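Long-range contacts in SusD homolog (Bacteroides thetaiotaomicron, PDB 3EHM), which probably binds mucin O-glycans for their utilisation by this gut symbiont, as a member of the SusD-like family of outer-membrane lipoproteins: residues A79-T84 and A311-K316; D190-G195 and S244-K249; T406-L411 and L464-D469. One frame throughout, in Å; residues are numbered along the deposited sequence.

Contact 1. Residues A79-T84 and A311-K316; sequences ANWNFT and APTNSK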
ATOM      1  N   ALA A  79      15.246  -5.322  -2.067  1.00 13.34           N
ATOM      2  CA  ALA A  79      15.471  -4.319  -1.022  1.00 14.11           C
ATOM      3  C   ALA A  79      16.407  -3.235  -1.542  1.00 14.08           C
ATOM      4  O   ALA A  79      16.258  -2.055  -1.216  1.00 13.18           O
ATOM      5  CB  ALA A  79      16.057  -4.967   0.225  1.00 10.72           C
ATOM      6  N   ASN A  80      17.374  -3.639  -2.356  1.00 13.59           N
ATOM      7  CA  ASN A  80      18.312  -2.683  -2.917  1.00 13.72           C
ATOM      8  C   ASN A  80      18.129  -2.527  -4.420  1.00 13.25           C
ATOM      9  O   ASN A  80      19.072  -2.251  -5.163  1.00 11.25           O
ATOM     10  CB  ASN A  80      19.738  -3.074  -2.558  1.00 15.57           C
ATOM     11  CG  ASN A  80      20.046  -2.802  -1.102  1.00 16.39           C
ATOM     12  OD1 ASN A  80      20.733  -1.834  -0.766  1.00 18.45           O
ATOM     13  ND2 ASN A  80      19.510  -3.639  -0.222  1.00 11.89           N
ATOM     14  N   TRP A  81      16.885  -2.728  -4.839  1.00 13.55           N
ATOM     15  CA  TRP A  81      16.460  -2.558  -6.221  1.00 15.22           C
ATOM     16  C   TRP A  81      17.044  -3.527  -7.244  1.00 14.76           C
ATOM     17  O   TRP A  81      17.066  -3.226  -8.435  1.00 13.73           O
ATOM     18  CB  TRP A  81      16.750  -1.116  -6.659  1.00 15.95           C
ATOM     19  CG  TRP A  81      16.244  -0.047  -5.710  1.00 15.86           C
ATOM     20  CD1 TRP A  81      16.020  -0.170  -4.365  1.00 16.79           C
ATOM     21  CD2 TRP A  81      16.009   1.329  -6.027  1.00 14.59           C
ATOM     22  NE1 TRP A  81      15.667   1.046  -3.826  1.00 15.70           N
ATOM     23  CE2 TRP A  81      15.653   1.984  -4.825  1.00 16.85           C
ATOM     24  CE3 TRP A  81      16.068   2.075  -7.209  1.00 16.17           C
ATOM     25  CZ2 TRP A  81      15.358   3.351  -4.774  1.00 15.28           C
ATOM     26  CZ3 TRP A  81      15.773   3.438  -7.159  1.00 16.73           C
ATOM     27  CH2 TRP A  81      15.423   4.058  -5.947  1.00 15.24           C
ATOM     28  N   ASN A  82      17.518  -4.683  -6.790  1.00 14.78           N
ATOM     29  CA  ASN A  82      18.061  -5.676  -7.711  1.00 14.68           C
ATOM     30  C   ASN A  82      16.925  -6.665  -7.961  1.00 13.98           C
ATOM     31  O   ASN A  82      16.744  -7.631  -7.215  1.00 13.52           O
ATOM     32  CB  ASN A  82      19.267  -6.382  -7.087  1.00 16.07           C
ATOM     33  CG  ASN A  82      20.037  -7.213  -8.094  1.00 19.78           C
ATOM     34  OD1 ASN A  82      21.113  -7.737  -7.793  1.00 20.53           O
ATOM     35  ND2 ASN A  82      19.490  -7.341  -9.295  1.00 15.30           N
ATOM     36  N   PHE A  83      16.153  -6.410  -9.011  1.00 14.90           N
ATOM     37  CA  PHE A  83      15.005  -7.243  -9.339  1.00 14.97           C
ATOM     38  C   PHE A  83      15.365  -8.528 -10.078  1.00 15.45           C
ATOM     39  O   PHE A  83      15.135  -8.657 -11.281  1.00 15.87           O
ATOM     40  CB  PHE A  83      13.994  -6.423 -10.146  1.00 15.01           C
ATOM     41  CG  PHE A  83      13.521  -5.169  -9.445  1.00 14.10           C
ATOM     42  CD1 PHE A  83      13.569  -5.064  -8.056  1.00 15.04           C
ATOM     43  CD2 PHE A  83      12.984  -4.110 -10.174  1.00 13.49           C
ATOM     44  CE1 PHE A  83      13.088  -3.922  -7.402  1.00 13.92           C
ATOM     45  CE2 PHE A  83      12.497  -2.964  -9.530  1.00 12.83           C
ATOM     46  CZ  PHE A  83      12.550  -2.872  -8.144  1.00 12.59           C
ATOM     47  N   THR A  84      15.907  -9.486  -9.334  1.00 16.56           N
ATOM     48  CA  THR A  84      16.325 -10.767  -9.893  1.00 16.11           C
ATOM     49  C   THR A  84      15.165 -11.630 -10.362  1.00 16.52           C
ATOM     50  O   THR A  84      14.018 -11.434  -9.960  1.00 15.62           O
ATOM     51  CB  THR A  84      17.118 -11.576  -8.871  1.00 16.65           C
ATOM     52  OG1 THR A  84      16.262 -11.920  -7.775  1.00 16.78           O
ATOM     53  CG2 THR A  84      18.298 -10.758  -8.351  1.00 14.80           C
ATOM     54  N   ALA A 311      17.774   4.142   7.702  1.00 14.73           N
ATOM     55  CA  ALA A 311      17.618   4.795   6.409  1.00 15.88           C
ATOM     56  C   ALA A 311      17.032   3.893   5.330  1.00 16.16           C
ATOM     57  O   ALA A 311      17.144   2.667   5.396  1.00 14.02           O
ATOM     58  CB  ALA A 311      18.954   5.363   5.957  1.00 18.45           C
ATOM     59  N   PRO A 312      16.384   4.496   4.320  1.00 15.81           N
ATOM     60  CA  PRO A 312      15.788   3.713   3.236  1.00 15.89           C
ATOM     61  C   PRO A 312      16.862   3.103   2.351  1.00 16.07           C
ATOM     62  O   PRO A 312      17.928   3.694   2.159  1.00 16.62           O
ATOM     63  CB  PRO A 312      14.936   4.737   2.500  1.00 15.28           C
ATOM     64  CG  PRO A 312      15.727   5.992   2.661  1.00 15.62           C
ATOM     65  CD  PRO A 312      16.143   5.936   4.119  1.00 17.16           C
ATOM     66  N   THR A 313      16.577   1.916   1.827  1.00 16.50           N
ATOM     67  CA  THR A 313      17.508   1.208   0.957  1.00 16.66           C
ATOM     68  C   THR A 313      18.897   1.196   1.600  1.00 16.01           C
ATOM     69  O   THR A 313      19.877   1.685   1.033  1.00 15.24           O
ATOM     70  CB  THR A 313      17.536   1.870  -0.444  1.00 16.44           C
ATOM     71  OG1 THR A 313      16.188   2.004  -0.925  1.00 17.84           O
ATOM     72  CG2 THR A 313      18.314   1.013  -1.436  1.00 15.87           C
ATOM     73  N   ASN A 314      18.950   0.622   2.799  1.00 16.49           N
ATOM     74  CA  ASN A 314      20.166   0.503   3.593  1.00 17.23           C
ATOM     75  C   ASN A 314      21.285  -0.150   2.793  1.00 17.71           C
ATOM     76  O   ASN A 314      21.063  -1.150   2.115  1.00 17.74           O
ATOM     77  CB  ASN A 314      19.873  -0.331   4.845  1.00 18.62           C
ATOM     78  CG  ASN A 314      21.035  -0.360   5.827  1.00 20.54           C
ATOM     79  OD1 ASN A 314      20.949  -0.999   6.874  1.00 26.25           O
ATOM     80  ND2 ASN A 314      22.117   0.332   5.504  1.00 18.86           N
ATOM     81  N   SER A 315      22.486   0.417   2.873  1.00 16.25           N
ATOM     82  CA  SER A 315      23.623  -0.132   2.147  1.00 18.45           C
ATOM     83  C   SER A 315      24.521  -0.950   3.067  1.00 18.12           C
ATOM     84  O   SER A 315      25.461  -1.595   2.609  1.00 19.60           O
ATOM     85  CB  SER A 315      24.436   0.993   1.499  1.00 18.60           C
ATOM     86  OG  SER A 315      25.057   1.805   2.479  1.00 19.29           O
ATOM     87  N   LYS A 316      24.215  -0.939   4.360  1.00 18.29           N
ATOM     88  CA  LYS A 316      25.008  -1.673   5.344  1.00 19.18           C
ATOM     89  C   LYS A 316      24.533  -3.102   5.595  1.00 18.92           C
ATOM     90  O   LYS A 316      23.348  -3.414   5.461  1.00 17.49           O
ATOM     91  CB  LYS A 316      25.020  -0.914   6.674  1.00 20.83           C
ATOM     92  CG  LYS A 316      26.238  -0.024   6.899  1.00 25.78           C
ATOM     93  CD  LYS A 316      26.391   1.037   5.828  1.00 27.94           C
ATOM     94  CE  LYS A 316      27.557   1.975   6.152  1.00 30.62           C
ATOM     95  NZ  LYS A 316      28.870   1.264   6.288  1.00 27.14           N
TER

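Contact 2. Residues D190-G195 and S244-K249; sequences DLIYNG and SEAKIK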
ATOM      1  N   ASP A 190     -16.114 -15.638   6.198  1.00 15.40           N
ATOM      2  CA  ASP A 190     -15.821 -14.229   5.938  1.00 15.84           C
ATOM      3  C   ASP A 190     -14.975 -13.645   7.059  1.00 16.20           C
ATOM      4  O   ASP A 190     -15.499 -13.236   8.096  1.00 17.28           O
ATOM      5  CB  ASP A 190     -17.125 -13.438   5.825  1.00 14.93           C
ATOM      6  CG  ASP A 190     -16.897 -11.980   5.460  1.00 16.65           C
ATOM      7  OD1 ASP A 190     -15.731 -11.529   5.480  1.00 14.65           O
ATOM      8  OD2 ASP A 190     -17.890 -11.285   5.161  1.00 16.14           O
ATOM      9  N   LEU A 191     -13.667 -13.589   6.842  1.00 15.59           N
ATOM     10  CA  LEU A 191     -12.753 -13.071   7.852  1.00 15.70           C
ATOM     11  C   LEU A 191     -12.746 -11.548   7.922  1.00 15.70           C
ATOM     12  O   LEU A 191     -12.133 -10.973   8.820  1.00 16.29           O
ATOM     13  CB  LEU A 191     -11.330 -13.568   7.570  1.00 15.03           C
ATOM     14  CG  LEU A 191     -11.170 -15.068   7.307  1.00 14.83           C
ATOM     15  CD1 LEU A 191      -9.704 -15.395   7.026  1.00 14.15           C
ATOM     16  CD2 LEU A 191     -11.667 -15.851   8.519  1.00 15.21           C
ATOM     17  N   ILE A 192     -13.423 -10.891   6.985  1.00 15.43           N
ATOM     18  CA  ILE A 192     -13.439  -9.433   6.966  1.00 13.45           C
ATOM     19  C   ILE A 192     -14.692  -8.797   7.565  1.00 14.45           C
ATOM     20  O   ILE A 192     -14.598  -7.956   8.462  1.00 12.99           O
ATOM     21  CB  ILE A 192     -13.302  -8.883   5.526  1.00 14.90           C
ATOM     22  CG1 ILE A 192     -12.167  -9.596   4.783  1.00 13.52           C
ATOM     23  CG2 ILE A 192     -13.060  -7.368   5.573  1.00 14.71           C
ATOM     24  CD1 ILE A 192     -10.802  -9.412   5.404  1.00 14.76           C
ATOM     25  N   TYR A 193     -15.861  -9.202   7.076  1.00 13.90           N
ATOM     26  CA  TYR A 193     -17.117  -8.614   7.534  1.00 14.88           C
ATOM     27  C   TYR A 193     -18.169  -9.542   8.141  1.00 16.32           C
ATOM     28  O   TYR A 193     -19.324  -9.152   8.276  1.00 17.64           O
ATOM     29  CB  TYR A 193     -17.756  -7.844   6.379  1.00 13.35           C
ATOM     30  CG  TYR A 193     -16.965  -6.636   5.918  1.00 15.24           C
ATOM     31  CD1 TYR A 193     -16.640  -6.466   4.570  1.00 14.50           C
ATOM     32  CD2 TYR A 193     -16.598  -5.634   6.814  1.00 12.92           C
ATOM     33  CE1 TYR A 193     -15.973  -5.323   4.125  1.00 15.29           C
ATOM     34  CE2 TYR A 193     -15.929  -4.482   6.379  1.00 12.98           C
ATOM     35  CZ  TYR A 193     -15.625  -4.336   5.035  1.00 13.44           C
ATOM     36  OH  TYR A 193     -14.997  -3.193   4.594  1.00 11.68           O
ATOM     37  N   ASN A 194     -17.790 -10.762   8.500  1.00 16.87           N
ATOM     38  CA  ASN A 194     -18.741 -11.694   9.104  1.00 16.51           C
ATOM     39  C   ASN A 194     -20.029 -11.862   8.288  1.00 16.69           C
ATOM     40  O   ASN A 194     -21.119 -11.946   8.850  1.00 15.76           O
ATOM     41  CB  ASN A 194     -19.098 -11.223  10.517  1.00 17.78           C
ATOM     42  CG  ASN A 194     -19.761 -12.311  11.353  1.00 19.06           C
ATOM     43  OD1 ASN A 194     -20.569 -12.023  12.238  1.00 20.54           O
ATOM     44  ND2 ASN A 194     -19.408 -13.558  11.088  1.00 15.62           N
ATOM     45  N   GLY A 195     -19.903 -11.893   6.965  1.00 16.87           N
ATOM     46  CA  GLY A 195     -21.067 -12.080   6.115  1.00 16.28           C
ATOM     47  C   GLY A 195     -21.957 -10.884   5.828  1.00 16.49           C
ATOM     48  O   GLY A 195     -22.970 -11.029   5.143  1.00 17.90           O
ATOM     49  N   SER A 244     -16.678   0.058   9.719  1.00 17.78           N
ATOM     50  CA  SER A 244     -16.809  -0.509   8.376  1.00 18.13           C
ATOM     51  C   SER A 244     -15.461  -0.795   7.709  1.00 16.76           C
ATOM     52  O   SER A 244     -15.415  -1.264   6.571  1.00 17.36           O
ATOM     53  CB  SER A 244     -17.618   0.431   7.480  1.00 18.94           C
ATOM     54  OG  SER A 244     -18.973   0.499   7.889  1.00 22.11           O
ATOM     55  N   GLU A 245     -14.367  -0.521   8.414  1.00 15.84           N
ATOM     56  CA  GLU A 245     -13.038  -0.740   7.851  1.00 14.38           C
ATOM     57  C   GLU A 245     -12.827  -2.205   7.495  1.00 14.40           C
ATOM     58  O   GLU A 245     -13.380  -3.097   8.139  1.00 12.32           O
ATOM     59  CB  GLU A 245     -11.953  -0.293   8.837  1.00 14.80           C
ATOM     60  CG  GLU A 245     -11.762  -1.219  10.029  1.00 16.04           C
ATOM     61  CD  GLU A 245     -10.770  -0.675  11.047  1.00 17.98           C
ATOM     62  OE1 GLU A 245     -10.147   0.376  10.784  1.00 15.63           O
ATOM     63  OE2 GLU A 245     -10.612  -1.306  12.114  1.00 18.32           O
ATOM     64  N   ALA A 246     -12.023  -2.445   6.465  1.00 13.52           N
ATOM     65  CA  ALA A 246     -11.734  -3.806   6.033  1.00 15.21           C
ATOM     66  C   ALA A 246     -10.355  -4.214   6.538  1.00 16.06           C
ATOM     67  O   ALA A 246      -9.339  -3.670   6.106  1.00 15.13           O
ATOM     68  CB  ALA A 246     -11.782  -3.897   4.514  1.00 13.03           C
ATOM     69  N   LYS A 247     -10.325  -5.162   7.468  1.00 16.52           N
ATOM     70  CA  LYS A 247      -9.061  -5.644   8.006  1.00 16.43           C
ATOM     71  C   LYS A 247      -9.156  -7.133   8.291  1.00 16.27           C
ATOM     72  O   LYS A 247     -10.249  -7.682   8.436  1.00 14.91           O
ATOM     73  CB  LYS A 247      -8.689  -4.894   9.292  1.00 16.05           C
ATOM     74  CG  LYS A 247      -9.659  -5.081  10.447  1.00 18.25           C
ATOM     75  CD  LYS A 247      -9.135  -4.398  11.708  1.00 19.75           C
ATOM     76  CE  LYS A 247     -10.100  -4.552  12.877  1.00 21.65           C
ATOM     77  NZ  LYS A 247     -11.382  -3.826  12.640  1.00 22.66           N
ATOM     78  N   ILE A 248      -8.005  -7.786   8.359  1.00 15.62           N
ATOM     79  CA  ILE A 248      -7.970  -9.211   8.638  1.00 15.75           C
ATOM     80  C   ILE A 248      -7.059  -9.451   9.838  1.00 15.99           C
ATOM     81  O   ILE A 248      -5.991  -8.852   9.953  1.00 16.12           O
ATOM     82  CB  ILE A 248      -7.469 -10.004   7.403  1.00 16.13           C
ATOM     83  CG1 ILE A 248      -7.594 -11.507   7.659  1.00 18.04           C
ATOM     84  CG2 ILE A 248      -6.031  -9.626   7.078  1.00 14.35           C
ATOM     85  CD1 ILE A 248      -7.300 -12.361   6.437  1.00 16.48           C
ATOM     86  N   LYS A 249      -7.504 -10.304  10.750  1.00 17.02           N
ATOM     87  CA  LYS A 249      -6.721 -10.622  11.936  1.00 17.63           C
ATOM     88  C   LYS A 249      -7.165 -11.975  12.462  1.00 17.79           C
ATOM     89  O   LYS A 249      -8.200 -12.498  12.044  1.00 17.49           O
ATOM     90  CB  LYS A 249      -6.917  -9.557  13.018  1.00 20.40           C
ATOM     91  CG  LYS A 249      -8.344  -9.453  13.539  1.00 22.87           C
ATOM     92  CD  LYS A 249      -8.434  -8.425  14.659  1.00 26.50           C
ATOM     93  CE  LYS A 249      -9.851  -8.315  15.195  1.00 28.59           C
ATOM     94  NZ  LYS A 249      -9.956  -7.292  16.278  1.00 33.03           N
TER
HETATM   95  O   HOH W   1     -11.473  -8.620  10.542  1.00 28.01           O
HETATM   96  O   HOH W   2     -10.321 -10.855  10.849  1.00 29.17           O
HETATM   97  O   HOH W   3     -12.956  -5.906   8.659  1.00 15.85           O

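Contact 3. Residues T406-L411 and L464-D469; sequences TYNHDL and LMKPMD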
ATOM      1  N   THR A 406      26.873   6.247   7.545  1.00 24.67           N
ATOM      2  CA  THR A 406      26.967   7.602   7.022  1.00 25.49           C
ATOM      3  C   THR A 406      25.779   7.923   6.128  1.00 23.63           C
ATOM      4  O   THR A 406      25.700   7.454   4.991  1.00 24.79           O
ATOM      5  CB  THR A 406      28.262   7.785   6.216  1.00 25.87           C
ATOM      6  OG1 THR A 406      29.387   7.582   7.082  1.00 31.96           O
ATOM      7  CG2 THR A 406      28.330   9.178   5.625  1.00 29.23           C
ATOM      8  N   TYR A 407      24.857   8.725   6.646  1.00 20.56           N
ATOM      9  CA  TYR A 407      23.671   9.099   5.890  1.00 20.51           C
ATOM     10  C   TYR A 407      23.076  10.407   6.378  1.00 19.74           C
ATOM     11  O   TYR A 407      23.051  10.686   7.577  1.00 20.95           O
ATOM     12  CB  TYR A 407      22.595   8.013   6.003  1.00 18.74           C
ATOM     13  CG  TYR A 407      21.318   8.346   5.252  1.00 16.99           C
ATOM     14  CD1 TYR A 407      21.214   8.120   3.880  1.00 17.08           C
ATOM     15  CD2 TYR A 407      20.228   8.918   5.910  1.00 16.97           C
ATOM     16  CE1 TYR A 407      20.053   8.452   3.180  1.00 15.91           C
ATOM     17  CE2 TYR A 407      19.062   9.258   5.222  1.00 16.98           C
ATOM     18  CZ  TYR A 407      18.982   9.020   3.855  1.00 16.16           C
ATOM     19  OH  TYR A 407      17.834   9.339   3.168  1.00 15.67           O
ATOM     20  N   ASN A 408      22.588  11.208   5.442  1.00 20.71           N
ATOM     21  CA  ASN A 408      21.960  12.463   5.798  1.00 20.75           C
ATOM     22  C   ASN A 408      21.083  12.942   4.655  1.00 20.22           C
ATOM     23  O   ASN A 408      21.410  12.767   3.480  1.00 20.22           O
ATOM     24  CB  ASN A 408      23.015  13.525   6.126  1.00 23.73           C
ATOM     25  CG  ASN A 408      23.736  14.027   4.897  1.00 24.15           C
ATOM     26  OD1 ASN A 408      23.167  14.756   4.087  1.00 28.94           O
ATOM     27  ND2 ASN A 408      24.992  13.634   4.745  1.00 26.98           N
ATOM     28  N   HIS A 409      19.953  13.528   5.020  1.00 18.84           N
ATOM     29  CA  HIS A 409      19.018  14.078   4.059  1.00 18.74           C
ATOM     30  C   HIS A 409      18.082  15.002   4.817  1.00 18.53           C
ATOM     31  O   HIS A 409      17.427  14.589   5.774  1.00 18.38           O
ATOM     32  CB  HIS A 409      18.219  12.971   3.368  1.00 18.89           C
ATOM     33  CG  HIS A 409      17.268  13.484   2.334  1.00 19.24           C
ATOM     34  ND1 HIS A 409      16.043  14.031   2.657  1.00 19.90           N
ATOM     35  CD2 HIS A 409      17.389  13.605   0.991  1.00 18.56           C
ATOM     36  CE1 HIS A 409      15.454  14.468   1.559  1.00 17.75           C
ATOM     37  NE2 HIS A 409      16.250  14.223   0.532  1.00 20.69           N
ATOM     38  N   ASP A 410      18.040  16.262   4.403  1.00 18.31           N
ATOM     39  CA  ASP A 410      17.176  17.224   5.057  1.00 18.34           C
ATOM     40  C   ASP A 410      15.789  17.146   4.437  1.00 17.72           C
ATOM     41  O   ASP A 410      15.524  17.740   3.393  1.00 15.94           O
ATOM     42  CB  ASP A 410      17.724  18.638   4.908  1.00 19.97           C
ATOM     43  CG  ASP A 410      17.011  19.618   5.811  1.00 20.78           C
ATOM     44  OD1 ASP A 410      15.889  19.294   6.254  1.00 23.23           O
ATOM     45  OD2 ASP A 410      17.559  20.703   6.080  1.00 24.99           O
ATOM     46  N   LEU A 411      14.910  16.403   5.093  1.00 16.69           N
ATOM     47  CA  LEU A 411      13.545  16.218   4.623  1.00 16.20           C
ATOM     48  C   LEU A 411      12.699  17.493   4.707  1.00 15.57           C
ATOM     49  O   LEU A 411      11.665  17.591   4.051  1.00 15.62           O
ATOM     50  CB  LEU A 411      12.880  15.106   5.440  1.00 15.26           C
ATOM     51  CG  LEU A 411      11.515  14.582   4.988  1.00 18.40           C
ATOM     52  CD1 LEU A 411      11.625  13.991   3.583  1.00 17.34           C
ATOM     53  CD2 LEU A 411      11.038  13.519   5.971  1.00 17.23           C
ATOM     54  N   LEU A 464      10.389  12.054   0.101  1.00 14.46           N
ATOM     55  CA  LEU A 464      11.007  10.966   0.844  1.00 14.40           C
ATOM     56  C   LEU A 464      12.492  11.137   1.102  1.00 16.77           C
ATOM     57  O   LEU A 464      13.180  11.879   0.402  1.00 16.60           O
ATOM     58  CB  LEU A 464      10.823   9.653   0.080  1.00 14.60           C
ATOM     59  CG  LEU A 464       9.440   9.348  -0.492  1.00 14.34           C
ATOM     60  CD1 LEU A 464       9.543   8.181  -1.458  1.00 15.52           C
ATOM     61  CD2 LEU A 464       8.468   9.044   0.630  1.00 13.10           C
HETATM   62  N   MSE A 465      12.975  10.426   2.116  1.00 16.80           N
HETATM   63  CA  MSE A 465      14.394  10.421   2.439  1.00 17.52           C
HETATM   64  C   MSE A 465      14.979   9.672   1.243  1.00 17.37           C
HETATM   65  O   MSE A 465      14.411   8.670   0.806  1.00 15.74           O
HETATM   66  CB  MSE A 465      14.649   9.622   3.724  1.00 17.77           C
HETATM   67  CG  MSE A 465      14.100  10.265   4.996  1.00 22.56           C
HETATM   68 SE   MSE A 465      15.312  11.581   5.737  1.00 27.96          SE
HETATM   69  CE  MSE A 465      14.412  11.923   7.420  1.00 21.01           C
ATOM     70  N   LYS A 466      16.096  10.152   0.709  1.00 17.52           N
ATOM     71  CA  LYS A 466      16.714   9.512  -0.448  1.00 18.10           C
ATOM     72  C   LYS A 466      17.334   8.171  -0.075  1.00 17.29           C
ATOM     73  O   LYS A 466      17.735   7.960   1.068  1.00 18.61           O
ATOM     74  CB  LYS A 466      17.796  10.424  -1.028  1.00 21.80           C
ATOM     75  CG  LYS A 466      18.968  10.625  -0.085  1.00 23.96           C
ATOM     76  CD  LYS A 466      19.938  11.684  -0.581  1.00 27.73           C
ATOM     77  CE  LYS A 466      21.052  11.898   0.435  1.00 29.03           C
ATOM     78  NZ  LYS A 466      21.516  13.318   0.444  1.00 32.93           N
ATOM     79  N   PRO A 467      17.430   7.245  -1.039  1.00 16.42           N
ATOM     80  CA  PRO A 467      18.022   5.942  -0.729  1.00 15.75           C
ATOM     81  C   PRO A 467      19.479   6.086  -0.289  1.00 16.17           C
ATOM     82  O   PRO A 467      20.213   6.920  -0.806  1.00 15.62           O
ATOM     83  CB  PRO A 467      17.870   5.173  -2.040  1.00 17.46           C
ATOM     84  CG  PRO A 467      17.901   6.261  -3.084  1.00 17.83           C
ATOM     85  CD  PRO A 467      17.042   7.326  -2.459  1.00 17.04           C
HETATM   86  N   MSE A 468      19.888   5.270   0.675  1.00 16.84           N
HETATM   87  CA  MSE A 468      21.253   5.319   1.179  1.00 17.26           C
HETATM   88  C   MSE A 468      22.222   4.668   0.197  1.00 17.17           C
HETATM   89  O   MSE A 468      23.350   5.125   0.032  1.00 15.83           O
HETATM   90  CB  MSE A 468      21.327   4.616   2.526  1.00 17.84           C
HETATM   91  CG  MSE A 468      22.688   4.666   3.165  1.00 20.81           C
HETATM   92 SE   MSE A 468      22.706   3.773   4.868  1.00 28.22          SE
HETATM   93  CE  MSE A 468      20.872   3.212   5.013  1.00 33.56           C
ATOM     94  N   ASP A 469      21.769   3.593  -0.442  1.00 17.01           N
ATOM     95  CA  ASP A 469      22.568   2.870  -1.426  1.00 18.37           C
ATOM     96  C   ASP A 469      22.490   3.623  -2.752  1.00 19.66           C
ATOM     97  O   ASP A 469      21.569   3.418  -3.541  1.00 19.52           O
ATOM     98  CB  ASP A 469      22.018   1.452  -1.595  1.00 18.21           C
ATOM     99  CG  ASP A 469      22.802   0.631  -2.601  1.00 20.04           C
ATOM    100  OD1 ASP A 469      23.856   1.107  -3.085  1.00 17.34           O
ATOM    101  OD2 ASP A 469      22.358  -0.497  -2.902  1.00 17.48           O
TER

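Contact 1. Residues A79-T84 and A311-K316
Trp81 holds CG anti to its carbonyl carbon (chi1 -50°), and Thr313 sets OG1 in the same relation to its own (chi1 -51°), so the N-H edge of the indole meets the threonine hydroxyl, the two side chains crossing at about a right angle. NE1 of Trp81 donates to OG1 of Thr313 at 3.1 Å. The bond is bent (146° at the hydrogen), in part because the oxygen lies somewhat out of the ring plane. CG2 of Thr313, anti to the backbone N, fills the space beside the bond, 3.6 Å from NE1 of Trp81 and 3.7 Å from O of Ala79. Threonine suits this place because one branch offers an acceptor to the indole N-H, while the methyl packs alongside the same ring edge and Ala79 O. An alanine at Trp81 would remove the indole N-H and would probably cost both this bond and the edge-to-face packing on Tyr63. In the SusD-like fold the contact ties the loop entering helix 85-110 to the long loop between strands 304-306 and 339-342. Asn62 bridges the same two loops, accepting from Thr313 N and giving a weak bond to Ala79 O. Further along, Phe83 centres an inverse gamma turn, in which Thr84 N donates to Asn82 O at 2.9 Å, and one face of its ring lies under Trp81 O. Thr84 then N-caps the helix, its OG1 accepting from Arg87 N.

Contact 2. Residues D190-G195 and S244-K249
Ile192 forms the apolar centre, each of its two branches meeting a different residue of the strand. CG2, anti to the backbone N, packs against CB of Ala246 at 3.8 Å and also lies over the middle of one face of the neighbouring Tyr193 ring. CD1, at the end of the other branch, meets CB of Ile248 at 3.9 Å. Beside it Leu191 and Ile248 run the same way, and their CD1 atoms touch at 3.9 Å. Ala246 is small enough for the phenol to pass close by, with Tyr193 OH 3.3 Å from Ala246 CB. The strand 246-248 pairs antiparallel with 339-342, while the 190-195 loop, on its way into helix 197-215, meets it through side chains and water. Tyr193 OH donates to Ser244 O at 2.8 Å, in the plane of the carbonyl and at a C=O...donor angle of 157°. Between the backbones, water 3 meets Ile192 O, Glu245 O and Lys247 N, water 1 joins Leu191 O to Lys247 O, and water 2 joins Leu191 O to Lys249 N. Asp190 OD1 accepts from Ile192 N, an Asx turn, and also from Tyr193 N, which extends it to an Asx motif; OD2 takes Gly195 N at 2.8 Å and Trp200 NE1. At the far side of the strand Lys247 NZ forms a salt bridge with Glu245 OE2 at 2.7 Å, while Glu245 OE1 pairs with Arg343.

Contact 3. Residues T406-L411 and L464-D469
Lys466 O is the best-held polar atom across this contact, gripped by a single but very short bond: Tyr407 OH donates to it at 2.5 Å. The hydroxyl lies in the carbonyl plane, on a lone pair, at a C=O...donor angle of 134°. Met465 CB also comes up to the edge of the phenol, 3.2 Å from Tyr407 OH. The ring reaches this carbonyl because CG of Tyr407 is anti to the backbone N (chi1 179°), and on the way CD1 passes Met468 CB at 3.8 Å. Tyrosine suits the place, having a long apolar body with a donor at its tip.

His409 uses the same torsion (chi1 -178°) to lay one face of its imidazole over the backbone of the other segment. Met465 CA makes a CH-pi contact over that face, 4.2 Å from the centroid of the His409 ring. Meanwhile the methylenes of Lys466 run by the rim, with CG 3.5 Å from His409 CD2. The lysine chain continues to a weak bond from its NZ to Asn408 O at 3.1 Å. That ammonium, not far from the imidazole, would be expected to disfavour a protonated His409. Leu411, again with CG anti to N, closes the row: its CD2 touches CE of Met465, a selenomethionine in this crystal, at 4.0 Å, the two side chains crossing at about a right angle.

Tyr407, His409 and Leu411 thus all face the partner, whereas Asn408 and Asp410 start away from it. This is the alternation of an extended chain, although neither segment is a regular strand: two loops of the SusD-like fold lie antiparallel, one preceding helix 429-445 and the other leading into helix 472-475, zipped together by side chains.

How the contacts relate
Contacts 1 and 3 are neighbours, their centres 13 Å apart on the same side of the chain's centre. Two probable backbone hydrogen bonds join them: Pro312 O to Met468 N at 2.9 Å and Thr313 O to Asp469 N at 3.1 Å. The 311-316 loop therefore links the 79-84 loop to the 464-469 loop, so that contacts distant in sequence form one continuous patch. Contact 2 lies across the chain's centre from both, its centre about 34 Å from that of contact 1 and about 38 Å from that of contact 3, although its sequence is nested inside the loop that contact 1 closes. None of the three can be assigned to the glycan-binding site from this geometry.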